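Local coordinates for protein uracil-DNA glycosylase (Sulfolobus tokodaii str. 7, PDB 4ZBY) that belongs to the uracil-DNA glycosylase superfamily, an alpha/beta fold that here carries an iron-sulfur cluster and a bound uracil, at residues I118-R123 with K127-K132. Residues are numbered along the deposited sequence; the frame is centred on the assembly and turned at random.
Sequences IVTLGR and KYIFSK
Thr120 and Ile129 meet where strand 117-121, an inner strand of the mixed beta-sheet of this uracil-DNA glycosylase fold, turns into helix 123-133, which folds back over one face of the sheet. The beta-alpha connection is short, since just three residues, all helical, separate the two segments. Along the strand, Ile118 inclines its CB to the helix but falls short of contact, its nearest approach being Ile118 CG2 to Ile129 CG1 at 4.8 Å; with Ile129 it shares Ile110 of helix 96-113 as a hydrophobic neighbour. Val119 points its CB away from the helix and touches Ile37 and Phe39 of the adjacent strand 37-41. Thr120 then makes the side-chain contact: its CG2 lies 3.7 Å from CG1 of Ile129 and 3.9 Å from CB of the same residue, so a methyl rests against the root of the isoleucine and not its far end. The threonine is split by its first torsion (chi1 53°), which leaves CG2 opposite the carbonyl carbon for the apolar contact while OG1 is hydrogen-bonded to OG1 of Thr126, one residue before the second segment. That buried hydroxyl is therefore satisfied within the turn. The Leu121 side chain touches Phe55, a residue of the uracil pocket, and makes no contact with 127-132. Gly122 occupies the N-cap position with a positive phi of 98° where strand gives way to helix, and its O is hydrogen-bonded to Thr126 OG1. Arg123 opens the first helical turn, and its backbone N is hydrogen-bonded to O1S of a bound MES, probably from the crystallisation liquor. Its carbonyl closes the i to i+4 bond: Lys127 N donates to Arg123 O over 2.9 Å, nearly straight at 159°, while CB of Lys127 sits 3.1 Å from that same Arg123 O.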
loop_
_atom_site.group_PDB
_atom_site.type_symbol
_atom_site.label_atom_id
_atom_site.label_comp_id
_atom_site.label_asym_id
_atom_site.label_seq_id
_atom_site.Cartn_x
_atom_site.Cartn_y
_atom_site.Cartn_z
ATOM N N ILE A 118 -5.886 5.569 3.960
ATOM C CA ILE A 118 -5.136 4.493 3.329
ATOM C C ILE A 118 -5.436 4.501 1.843
ATOM O O ILE A 118 -6.589 4.372 1.443
ATOM C CB ILE A 118 -5.482 3.114 3.900
ATOM C CG1 ILE A 118 -5.057 3.023 5.369
ATOM C CG2 ILE A 118 -4.771 2.029 3.096
ATOM C CD1 ILE A 118 -5.630 1.806 6.097
ATOM N N VAL A 119 -4.398 4.671 1.030
ATOM C CA VAL A 119 -4.558 4.566 -0.422
ATOM C C VAL A 119 -4.204 3.142 -0.834
ATOM O O VAL A 119 -3.061 2.718 -0.637
ATOM C CB VAL A 119 -3.644 5.572 -1.148
ATOM C CG1 VAL A 119 -3.804 5.473 -2.647
ATOM C CG2 VAL A 119 -3.942 6.988 -0.656
ATOM N N THR A 120 -5.188 2.402 -1.349
ATOM C CA THR A 120 -4.937 1.010 -1.727
ATOM C C THR A 120 -4.694 1.000 -3.222
ATOM O O THR A 120 -5.596 1.203 -4.047
ATOM C CB THR A 120 -6.074 0.029 -1.328
ATOM O OG1 THR A 120 -7.323 0.494 -1.821
ATOM C CG2 THR A 120 -6.203 -0.082 0.193
ATOM N N LEU A 121 -3.434 0.761 -3.555
ATOM C CA LEU A 121 -2.956 0.798 -4.926
ATOM C C LEU A 121 -3.148 -0.566 -5.565
ATOM O O LEU A 121 -2.348 -1.483 -5.340
ATOM C CB LEU A 121 -1.461 1.192 -4.964
ATOM C CG LEU A 121 -1.064 2.529 -4.320
ATOM C CD1 LEU A 121 0.468 2.568 -4.124
ATOM C CD2 LEU A 121 -1.551 3.693 -5.194
ATOM N N GLY A 122 -4.216 -0.699 -6.347
ATOM C CA GLY A 122 -4.437 -1.915 -7.125
ATOM C C GLY A 122 -5.406 -2.882 -6.464
ATOM O O GLY A 122 -5.837 -2.671 -5.320
ATOM N N ARG A 123 -5.706 -3.975 -7.166
ATOM C CA ARG A 123 -6.788 -4.849 -6.760
ATOM C C ARG A 123 -6.478 -5.699 -5.546
ATOM O O ARG A 123 -7.383 -6.051 -4.804
ATOM C CB ARG A 123 -7.196 -5.773 -7.920
ATOM C CG ARG A 123 -6.090 -6.721 -8.423
ATOM C CD ARG A 123 -6.611 -7.527 -9.603
ATOM N NE ARG A 123 -5.652 -8.511 -10.134
ATOM C CZ ARG A 123 -5.630 -9.803 -9.796
ATOM N NH1 ARG A 123 -6.485 -10.280 -8.899
ATOM N NH2 ARG A 123 -4.761 -10.633 -10.371
ATOM N N LYS A 127 -8.747 -5.291 -2.358
ATOM C CA LYS A 127 -9.543 -6.426 -1.930
ATOM C C LYS A 127 -9.247 -6.828 -0.483
ATOM O O LYS A 127 -10.181 -7.143 0.277
ATOM C CB LYS A 127 -9.308 -7.612 -2.879
ATOM C CG LYS A 127 -10.138 -8.846 -2.577
ATOM C CD LYS A 127 -9.883 -9.905 -3.650
ATOM C CE LYS A 127 -10.987 -10.956 -3.685
ATOM N NZ LYS A 127 -11.047 -11.706 -2.403
ATOM N N TYR A 128 -7.973 -6.804 -0.093
ATOM C CA TYR A 128 -7.598 -7.176 1.267
ATOM C C TYR A 128 -8.213 -6.209 2.287
ATOM O O TYR A 128 -8.866 -6.623 3.252
ATOM C CB TYR A 128 -6.053 -7.206 1.463
ATOM C CG TYR A 128 -5.771 -7.518 2.912
ATOM C CD1 TYR A 128 -5.416 -6.523 3.811
ATOM C CD2 TYR A 128 -5.979 -8.801 3.402
ATOM C CE1 TYR A 128 -5.249 -6.814 5.165
ATOM C CE2 TYR A 128 -5.811 -9.096 4.737
ATOM C CZ TYR A 128 -5.448 -8.101 5.615
ATOM O OH TYR A 128 -5.279 -8.430 6.942
ATOM N N ILE A 129 -7.996 -4.919 2.071
ATOM C CA ILE A 129 -8.472 -3.922 3.032
ATOM C C ILE A 129 -10.002 -3.914 3.051
ATOM O O ILE A 129 -10.592 -3.831 4.122
ATOM C CB ILE A 129 -7.919 -2.499 2.734
ATOM C CG1 ILE A 129 -6.402 -2.454 2.980
ATOM C CG2 ILE A 129 -8.664 -1.442 3.581
ATOM C CD1 ILE A 129 -5.970 -2.734 4.414
ATOM N N PHE A 130 -10.646 -4.063 1.888
ATOM C CA PHE A 130 -12.112 -4.159 1.870
ATOM C C PHE A 130 -12.600 -5.331 2.704
ATOM O O PHE A 130 -13.667 -5.252 3.325
ATOM C CB PHE A 130 -12.643 -4.279 0.436
ATOM C CG PHE A 130 -12.897 -2.956 -0.223
ATOM C CD1 PHE A 130 -13.983 -2.790 -1.069
ATOM C CD2 PHE A 130 -12.065 -1.871 0.017
ATOM C CE1 PHE A 130 -14.218 -1.555 -1.677
ATOM C CE2 PHE A 130 -12.288 -0.643 -0.580
ATOM C CZ PHE A 130 -13.372 -0.478 -1.419
ATOM N N SER A 131 -11.831 -6.421 2.731
ATOM C CA SER A 131 -12.229 -7.579 3.527
ATOM C C SER A 131 -12.144 -7.288 5.028
ATOM O O SER A 131 -13.017 -7.721 5.788
ATOM C CB SER A 131 -11.398 -8.829 3.160
ATOM O OG SER A 131 -10.069 -8.776 3.691
ATOM N N LYS A 132 -11.141 -6.521 5.442
ATOM C CA LYS A 132 -11.029 -6.093 6.835
ATOM C C LYS A 132 -12.143 -5.108 7.207
ATOM O O LYS A 132 -12.625 -5.111 8.337
ATOM C CB LYS A 132 -9.662 -5.453 7.104
ATOM C CG LYS A 132 -8.481 -6.396 6.977
ATOM C CD LYS A 132 -8.547 -7.530 8.002
ATOM C CE LYS A 132 -8.695 -8.882 7.322
ATOM N NZ LYS A 132 -8.137 -10.004 8.144
#